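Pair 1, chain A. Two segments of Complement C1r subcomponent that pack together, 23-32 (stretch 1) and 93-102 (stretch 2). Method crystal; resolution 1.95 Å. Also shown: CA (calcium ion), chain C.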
# COMPACT_ATOMS: atom_id res chain seq x y z
N SER A 23 5.75 -8.10 12.25
CA SER A 23 6.01 -6.66 12.33
C SER A 23 6.81 -6.15 11.14
O SER A 23 7.93 -6.64 10.89
CB SER A 23 6.82 -6.34 13.58
OG SER A 23 6.34 -7.03 14.69
N TYR A 24 6.36 -5.06 10.52
CA TYR A 24 7.23 -4.43 9.53
C TYR A 24 8.39 -3.67 10.20
O TYR A 24 8.29 -3.24 11.36
CB TYR A 24 6.45 -3.52 8.60
CG TYR A 24 5.57 -2.53 9.28
CD1 TYR A 24 6.10 -1.36 9.78
CD2 TYR A 24 4.20 -2.77 9.41
CE1 TYR A 24 5.32 -0.42 10.43
CE2 TYR A 24 3.37 -1.83 10.04
CZ TYR A 24 3.96 -0.66 10.55
OH TYR A 24 3.18 0.32 11.15
N PRO A 25 9.53 -3.56 9.52
CA PRO A 25 10.72 -2.92 10.12
C PRO A 25 10.54 -1.42 10.27
O PRO A 25 9.71 -0.82 9.58
CB PRO A 25 11.83 -3.23 9.08
CG PRO A 25 11.22 -4.15 8.09
CD PRO A 25 9.76 -3.98 8.14
N PRO A 26 11.34 -0.76 11.10
CA PRO A 26 11.25 0.69 11.24
C PRO A 26 12.08 1.42 10.19
O PRO A 26 12.87 0.83 9.46
CB PRO A 26 11.82 0.93 12.65
CG PRO A 26 12.88 -0.11 12.77
CD PRO A 26 12.36 -1.32 12.03
N ASP A 27 11.85 2.74 10.12
CA ASP A 27 12.64 3.69 9.33
C ASP A 27 12.61 3.37 7.84
O ASP A 27 13.56 3.66 7.12
CB ASP A 27 14.06 3.77 9.87
CG ASP A 27 14.10 4.30 11.29
OD1 ASP A 27 13.41 5.32 11.55
OD2 ASP A 27 14.77 3.69 12.15
N LEU A 28 11.49 2.82 7.37
CA LEU A 28 11.36 2.48 5.97
C LEU A 28 10.85 3.68 5.18
O LEU A 28 10.02 4.45 5.66
CB LEU A 28 10.35 1.36 5.78
CG LEU A 28 10.67 -0.03 6.28
CD1 LEU A 28 9.45 -0.93 5.96
CD2 LEU A 28 12.00 -0.55 5.70
N ARG A 29 11.31 3.77 3.94
CA ARG A 29 10.65 4.55 2.89
C ARG A 29 10.56 3.63 1.68
O ARG A 29 11.49 3.57 0.88
CB ARG A 29 11.41 5.86 2.58
CG ARG A 29 12.20 6.41 3.77
CD ARG A 29 12.50 7.92 3.67
NE ARG A 29 13.76 8.28 4.31
CZ ARG A 29 14.00 8.23 5.63
NH1 ARG A 29 13.06 7.83 6.48
NH2 ARG A 29 15.20 8.58 6.10
N CYS A 30 9.46 2.90 1.58
CA CYS A 30 9.25 1.88 0.56
C CYS A 30 8.40 2.45 -0.58
O CYS A 30 7.41 3.14 -0.33
CB CYS A 30 8.54 0.66 1.16
SG CYS A 30 9.40 -0.03 2.52
N ASN A 31 8.78 2.15 -1.82
CA ASN A 31 8.00 2.53 -2.98
C ASN A 31 7.65 1.27 -3.77
O ASN A 31 8.54 0.56 -4.25
CB ASN A 31 8.79 3.51 -3.87
CG ASN A 31 8.05 3.86 -5.16
OD1 ASN A 31 6.81 3.99 -5.19
ND2 ASN A 31 8.81 4.01 -6.25
N TYR A 32 6.35 1.03 -3.95
CA TYR A 32 5.84 -0.07 -4.75
C TYR A 32 5.12 0.52 -5.95
O TYR A 32 4.23 1.35 -5.78
CB TYR A 32 4.84 -0.90 -3.94
CG TYR A 32 5.34 -1.37 -2.60
CD1 TYR A 32 5.81 -2.67 -2.44
CD2 TYR A 32 5.30 -0.54 -1.47
CE1 TYR A 32 6.27 -3.13 -1.20
CE2 TYR A 32 5.75 -0.99 -0.22
CZ TYR A 32 6.23 -2.28 -0.11
OH TYR A 32 6.68 -2.74 1.11
N VAL A 93 -0.13 2.87 -10.64
CA VAL A 93 -0.36 3.13 -9.22
C VAL A 93 0.99 3.12 -8.50
O VAL A 93 1.89 2.37 -8.89
CB VAL A 93 -1.33 2.07 -8.65
CG1 VAL A 93 -1.35 2.05 -7.13
CG2 VAL A 93 -2.74 2.37 -9.24
N ASP A 94 1.15 3.99 -7.51
CA ASP A 94 2.31 3.88 -6.63
C ASP A 94 1.82 3.84 -5.19
O ASP A 94 0.89 4.57 -4.83
CB ASP A 94 3.28 5.03 -6.83
CG ASP A 94 3.89 5.05 -8.25
OD1 ASP A 94 5.08 4.65 -8.41
OD2 ASP A 94 3.18 5.48 -9.20
N LEU A 95 2.41 2.97 -4.39
CA LEU A 95 2.22 2.96 -2.94
C LEU A 95 3.53 3.36 -2.28
O LEU A 95 4.58 2.83 -2.63
CB LEU A 95 1.79 1.60 -2.42
CG LEU A 95 0.45 1.17 -3.01
CD1 LEU A 95 0.77 0.31 -4.20
CD2 LEU A 95 -0.33 0.39 -1.96
N LEU A 96 3.45 4.29 -1.35
CA LEU A 96 4.59 4.75 -0.58
C LEU A 96 4.28 4.35 0.85
O LEU A 96 3.22 4.69 1.37
CB LEU A 96 4.75 6.27 -0.67
CG LEU A 96 5.04 6.89 -2.02
CD1 LEU A 96 5.46 8.34 -1.78
CD2 LEU A 96 6.12 6.08 -2.73
N PHE A 97 5.15 3.57 1.47
CA PHE A 97 4.98 3.19 2.87
C PHE A 97 6.14 3.77 3.68
O PHE A 97 7.30 3.40 3.44
CB PHE A 97 4.95 1.66 2.96
CG PHE A 97 4.63 1.10 4.32
CD1 PHE A 97 5.32 -0.01 4.76
CD2 PHE A 97 3.63 1.64 5.11
CE1 PHE A 97 5.04 -0.58 6.03
CE2 PHE A 97 3.34 1.07 6.37
CZ PHE A 97 4.04 -0.03 6.80
N PHE A 98 5.84 4.65 4.63
CA PHE A 98 6.83 5.27 5.50
C PHE A 98 6.64 4.77 6.92
O PHE A 98 5.50 4.74 7.40
CB PHE A 98 6.67 6.79 5.54
CG PHE A 98 6.80 7.47 4.20
CD1 PHE A 98 8.05 7.85 3.73
CD2 PHE A 98 5.67 7.79 3.45
CE1 PHE A 98 8.18 8.50 2.51
CE2 PHE A 98 5.79 8.46 2.22
CZ PHE A 98 7.05 8.81 1.76
N THR A 99 7.71 4.40 7.59
CA THR A 99 7.56 3.97 8.97
C THR A 99 8.59 4.66 9.82
O THR A 99 9.70 4.99 9.36
CB THR A 99 7.69 2.45 9.14
OG1 THR A 99 9.03 2.05 8.82
CG2 THR A 99 6.76 1.71 8.18
N ASP A 100 8.25 4.87 11.07
CA ASP A 100 9.14 5.62 11.95
C ASP A 100 10.03 4.65 12.73
O ASP A 100 10.15 3.48 12.36
CB ASP A 100 8.33 6.52 12.88
CG ASP A 100 7.51 5.73 13.93
OD1 ASP A 100 7.49 4.47 13.91
OD2 ASP A 100 6.86 6.39 14.79
N GLU A 101 10.59 5.09 13.86
CA GLU A 101 11.67 4.36 14.50
C GLU A 101 11.22 3.20 15.39
O GLU A 101 12.08 2.43 15.82
CB GLU A 101 12.54 5.32 15.33
CG GLU A 101 11.80 5.98 16.50
CD GLU A 101 12.62 7.07 17.23
OE1 GLU A 101 13.18 7.98 16.57
OE2 GLU A 101 12.73 6.99 18.48
N SER A 102 9.92 3.03 15.70
CA SER A 102 9.55 2.02 16.70
C SER A 102 8.14 1.50 16.47
O SER A 102 7.34 2.06 15.69
CB SER A 102 9.64 2.58 18.11
OG SER A 102 8.59 3.56 18.26
CA CA C . 6.05 2.62 13.67
O HOH W 1 14.66 2.45 14.76
O HOH W 2 10.89 6.75 7.25
O HOH W 3 7.48 5.38 -8.69
O HOH W 4 7.83 1.71 12.48
O HOH W 5 5.40 0.18 13.92

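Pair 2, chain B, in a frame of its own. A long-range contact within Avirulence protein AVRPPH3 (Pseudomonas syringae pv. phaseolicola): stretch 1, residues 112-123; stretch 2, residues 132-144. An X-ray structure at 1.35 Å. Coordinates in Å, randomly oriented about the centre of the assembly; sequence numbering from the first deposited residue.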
# COMPACT_ATOMS: atom_id res chain seq x y z
N ASP B 112 4.15 12.49 4.68
CA ASP B 112 4.07 11.47 5.71
C ASP B 112 4.86 10.20 5.39
O ASP B 112 5.49 9.63 6.28
CB ASP B 112 2.61 11.05 5.95
CG ASP B 112 1.73 12.20 6.40
OD1 ASP B 112 2.20 13.04 7.19
OD2 ASP B 112 0.55 12.24 5.98
N VAL B 113 4.85 9.78 4.13
CA VAL B 113 5.51 8.54 3.75
C VAL B 113 6.88 8.62 3.10
O VAL B 113 7.65 7.66 3.17
CB VAL B 113 4.58 7.70 2.83
CG1 VAL B 113 3.21 7.56 3.48
CG2 VAL B 113 4.46 8.34 1.45
N ALA B 114 7.19 9.75 2.48
CA ALA B 114 8.48 9.92 1.83
C ALA B 114 9.53 10.52 2.76
O ALA B 114 10.08 11.59 2.50
CB ALA B 114 8.33 10.78 0.58
N GLN B 115 9.78 9.83 3.87
CA GLN B 115 10.79 10.25 4.84
C GLN B 115 11.69 9.04 5.00
O GLN B 115 11.21 7.91 5.16
CB GLN B 115 10.15 10.62 6.18
CG GLN B 115 9.06 11.70 6.09
CD GLN B 115 9.60 13.08 5.77
OE1 GLN B 115 8.83 14.00 5.49
NE2 GLN B 115 10.92 13.24 5.82
N SER B 116 13.00 9.26 4.96
CA SER B 116 13.95 8.16 5.07
C SER B 116 13.67 7.20 6.22
O SER B 116 13.43 7.62 7.35
CB SER B 116 15.37 8.72 5.18
OG SER B 116 16.32 7.68 5.09
N GLY B 117 13.70 5.91 5.91
CA GLY B 117 13.48 4.88 6.91
C GLY B 117 12.04 4.48 7.16
O GLY B 117 11.79 3.45 7.78
N ARG B 118 11.09 5.27 6.69
CA ARG B 118 9.68 4.95 6.93
C ARG B 118 9.09 3.92 5.98
O ARG B 118 9.40 3.88 4.79
CB ARG B 118 8.83 6.22 6.88
CG ARG B 118 9.15 7.24 7.96
CD ARG B 118 8.08 8.32 8.04
NE ARG B 118 8.41 9.33 9.04
CZ ARG B 118 7.65 10.38 9.34
NH1 ARG B 118 6.49 10.56 8.71
NH2 ARG B 118 8.04 11.25 10.26
N LYS B 119 8.23 3.08 6.54
CA LYS B 119 7.53 2.05 5.79
C LYS B 119 6.05 2.19 6.10
O LYS B 119 5.68 2.50 7.24
CB LYS B 119 8.00 0.65 6.21
CG LYS B 119 9.37 0.28 5.68
CD LYS B 119 9.65 -1.20 5.88
CE LYS B 119 10.99 -1.60 5.27
NZ LYS B 119 12.13 -0.96 5.97
N HIS B 120 5.21 1.99 5.10
CA HIS B 120 3.77 2.11 5.30
C HIS B 120 2.95 1.12 4.51
O HIS B 120 3.32 0.72 3.41
CB HIS B 120 3.24 3.48 4.86
CG HIS B 120 3.71 4.63 5.69
ND1 HIS B 120 2.93 5.23 6.66
CD2 HIS B 120 4.87 5.32 5.67
CE1 HIS B 120 3.59 6.25 7.19
NE2 HIS B 120 4.77 6.32 6.60
N LEU B 121 1.83 0.75 5.09
CA LEU B 121 0.83 -0.05 4.40
C LEU B 121 -0.18 1.09 4.24
O LEU B 121 -0.44 1.83 5.19
CB LEU B 121 0.22 -1.14 5.29
CG LEU B 121 -0.96 -1.87 4.64
CD1 LEU B 121 -0.50 -2.66 3.42
CD2 LEU B 121 -1.60 -2.79 5.66
N LEU B 122 -0.71 1.28 3.03
CA LEU B 122 -1.67 2.35 2.80
C LEU B 122 -2.96 1.77 2.26
O LEU B 122 -2.94 0.80 1.51
CB LEU B 122 -1.13 3.36 1.78
CG LEU B 122 0.22 4.03 2.04
CD1 LEU B 122 0.60 4.88 0.85
CD2 LEU B 122 0.15 4.88 3.30
N SER B 123 -4.08 2.35 2.65
CA SER B 123 -5.36 1.87 2.15
C SER B 123 -6.05 2.99 1.40
O SER B 123 -6.13 4.12 1.88
CB SER B 123 -6.23 1.36 3.30
OG SER B 123 -6.38 2.33 4.32
N HIS B 132 -8.60 -0.67 -1.17
CA HIS B 132 -7.46 -1.21 -1.90
C HIS B 132 -6.16 -0.86 -1.19
O HIS B 132 -5.84 0.32 -0.99
CB HIS B 132 -7.41 -0.68 -3.32
CG HIS B 132 -6.24 -1.19 -4.10
ND1 HIS B 132 -6.02 -2.53 -4.31
CD2 HIS B 132 -5.20 -0.54 -4.68
CE1 HIS B 132 -4.90 -2.69 -5.00
NE2 HIS B 132 -4.39 -1.50 -5.24
N ALA B 133 -5.40 -1.88 -0.84
CA ALA B 133 -4.15 -1.70 -0.12
C ALA B 133 -2.92 -1.66 -1.01
O ALA B 133 -2.82 -2.41 -1.98
CB ALA B 133 -4.00 -2.80 0.91
N ILE B 134 -2.00 -0.77 -0.68
CA ILE B 134 -0.73 -0.63 -1.38
C ILE B 134 0.32 -0.45 -0.29
O ILE B 134 -0.02 -0.35 0.90
CB ILE B 134 -0.72 0.58 -2.35
CG1 ILE B 134 -0.91 1.90 -1.60
CG2 ILE B 134 -1.81 0.39 -3.40
CD1 ILE B 134 -0.83 3.13 -2.48
N ALA B 135 1.59 -0.41 -0.66
CA ALA B 135 2.64 -0.25 0.33
C ALA B 135 3.77 0.60 -0.20
O ALA B 135 3.92 0.79 -1.40
CB ALA B 135 3.18 -1.62 0.76
N CYS B 136 4.58 1.13 0.71
CA CYS B 136 5.71 1.93 0.31
C CYS B 136 6.81 1.88 1.36
O CYS B 136 6.56 1.60 2.53
CB CYS B 136 5.29 3.39 0.02
SG CYS B 136 4.53 4.28 1.39
N SER B 137 8.03 2.13 0.91
CA SER B 137 9.20 2.11 1.77
C SER B 137 10.17 3.14 1.26
O SER B 137 10.44 3.22 0.06
CB SER B 137 9.84 0.73 1.75
OG SER B 137 11.03 0.70 2.53
N CYS B 138 10.69 3.95 2.17
CA CYS B 138 11.64 4.99 1.80
C CYS B 138 13.01 4.61 2.34
O CYS B 138 13.21 4.55 3.56
CB CYS B 138 11.18 6.33 2.37
SG CYS B 138 12.01 7.77 1.66
N GLU B 139 13.92 4.31 1.42
CA GLU B 139 15.29 3.93 1.74
C GLU B 139 16.22 5.08 1.36
O GLU B 139 16.61 5.22 0.20
CB GLU B 139 15.68 2.68 0.94
CG GLU B 139 15.00 1.39 1.38
CD GLU B 139 15.30 0.22 0.45
OE1 GLU B 139 16.47 0.05 0.06
OE2 GLU B 139 14.37 -0.54 0.13
N GLY B 140 16.56 5.91 2.34
CA GLY B 140 17.43 7.05 2.06
C GLY B 140 16.73 8.01 1.11
O GLY B 140 15.65 8.50 1.42
N SER B 141 17.34 8.28 -0.04
CA SER B 141 16.75 9.19 -1.01
C SER B 141 15.77 8.48 -1.94
O SER B 141 15.02 9.12 -2.68
CB SER B 141 17.85 9.85 -1.85
OG SER B 141 17.30 10.68 -2.86
N GLN B 142 15.77 7.15 -1.90
CA GLN B 142 14.92 6.33 -2.75
C GLN B 142 13.55 5.97 -2.16
O GLN B 142 13.46 5.26 -1.16
CB GLN B 142 15.67 5.04 -3.12
CG GLN B 142 14.87 4.03 -3.93
CD GLN B 142 15.66 2.77 -4.20
OE1 GLN B 142 16.26 2.19 -3.28
NE2 GLN B 142 15.67 2.32 -5.44
N PHE B 143 12.49 6.45 -2.81
CA PHE B 143 11.13 6.16 -2.37
C PHE B 143 10.55 5.06 -3.27
O PHE B 143 10.49 5.23 -4.49
CB PHE B 143 10.25 7.40 -2.45
CG PHE B 143 8.81 7.16 -2.08
CD1 PHE B 143 8.47 6.80 -0.78
CD2 PHE B 143 7.80 7.25 -3.03
CE1 PHE B 143 7.15 6.54 -0.43
CE2 PHE B 143 6.47 6.99 -2.69
CZ PHE B 143 6.15 6.63 -1.39
N LYS B 144 10.15 3.95 -2.66
CA LYS B 144 9.58 2.82 -3.40
C LYS B 144 8.10 2.67 -3.06
O LYS B 144 7.72 2.76 -1.90
CB LYS B 144 10.29 1.51 -3.01
CG LYS B 144 11.78 1.45 -3.26
CD LYS B 144 12.32 0.10 -2.78
CE LYS B 144 13.81 -0.05 -3.03
NZ LYS B 144 14.30 -1.36 -2.52
O HOH W 6 12.38 1.95 4.69

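In both pairs a loop runs into a strand that lies antiparallel to a second strand, with N-to-C directions at 166° in pair 1 and 160° in pair 2; fourteen central residues superpose with an RMSD of 0.9 Å. The hydrogen-bonded rungs coincide. Cys A30 faces Phe A97 as His B120 faces Cys B136, and Tyr A32 faces Leu A95 as Leu B122 faces Ile B134. At the first rung Cys A30 N donates to Phe A97 O (2.9 Å), and His B120 N to Cys B136 O (2.9 Å); each is answered by a bond in the reverse direction. Between these rungs, Asn A31 matches Leu B121, and its partner Leu A96 matches Ala B135.

The face bearing the rung side chains is buried in both pairs, but is filled differently. In pair 1 the large Phe A97 dominates. Its edge meets the face of Tyr A24, with ring centroids 4.9 Å apart, and its CB lies 4.2 Å from CE2 at the edge of the Tyr A32 ring. In pair 2 the matching Cys B136 is small, and three side chains lie around its sulfur: Val B113 CB at 3.7 Å from Cys B136 SG, His B120 CB at 3.8 Å, and Leu B122 CD1 at 4.0 Å. Val B113, at the end of a helix, also sets CG2 3.7 Å from Phe B143 CZ, so an aromatic ring from the next strand supplies bulk here.

Where the loops enter, Thr A99 matches Cys B138, and both side chains point toward the other stretch. The threonine hydroxyl can donate and accept at once: OG1 donates to Pro A25 O (3.0 Å) and accepts from Leu A28 N (3.0 Å). One hydroxyl thus ties down both a carbonyl and an amide of the loop. Cys B138 instead packs its CB 3.2 Å from Gln B115 O, while the loop holds itself in a type II turn through Arg B118 N to Gln B115 O (3.1 Å). Gly B117 suits that turn because at its backbone angles a CB would jam against the preceding carbonyl. Its match, Asp A27, also has positive phi, yet carries a side chain whose OD2 reaches Glu A101 O through a water. In each pair the amide of this residue donates to a carbonyl of the other stretch, but the acceptors lie one position apart: Asp A27 N to Asp A100 O (2.9 Å), Gly B117 N to Cys B138 O (2.8 Å).

Beyond, Asp A100 OD1 lies 2.4 Å from the calcium ion it binds, whereas Glu B139 pairs its OE2 with Lys B144 NZ in a 2.8 Å salt bridge.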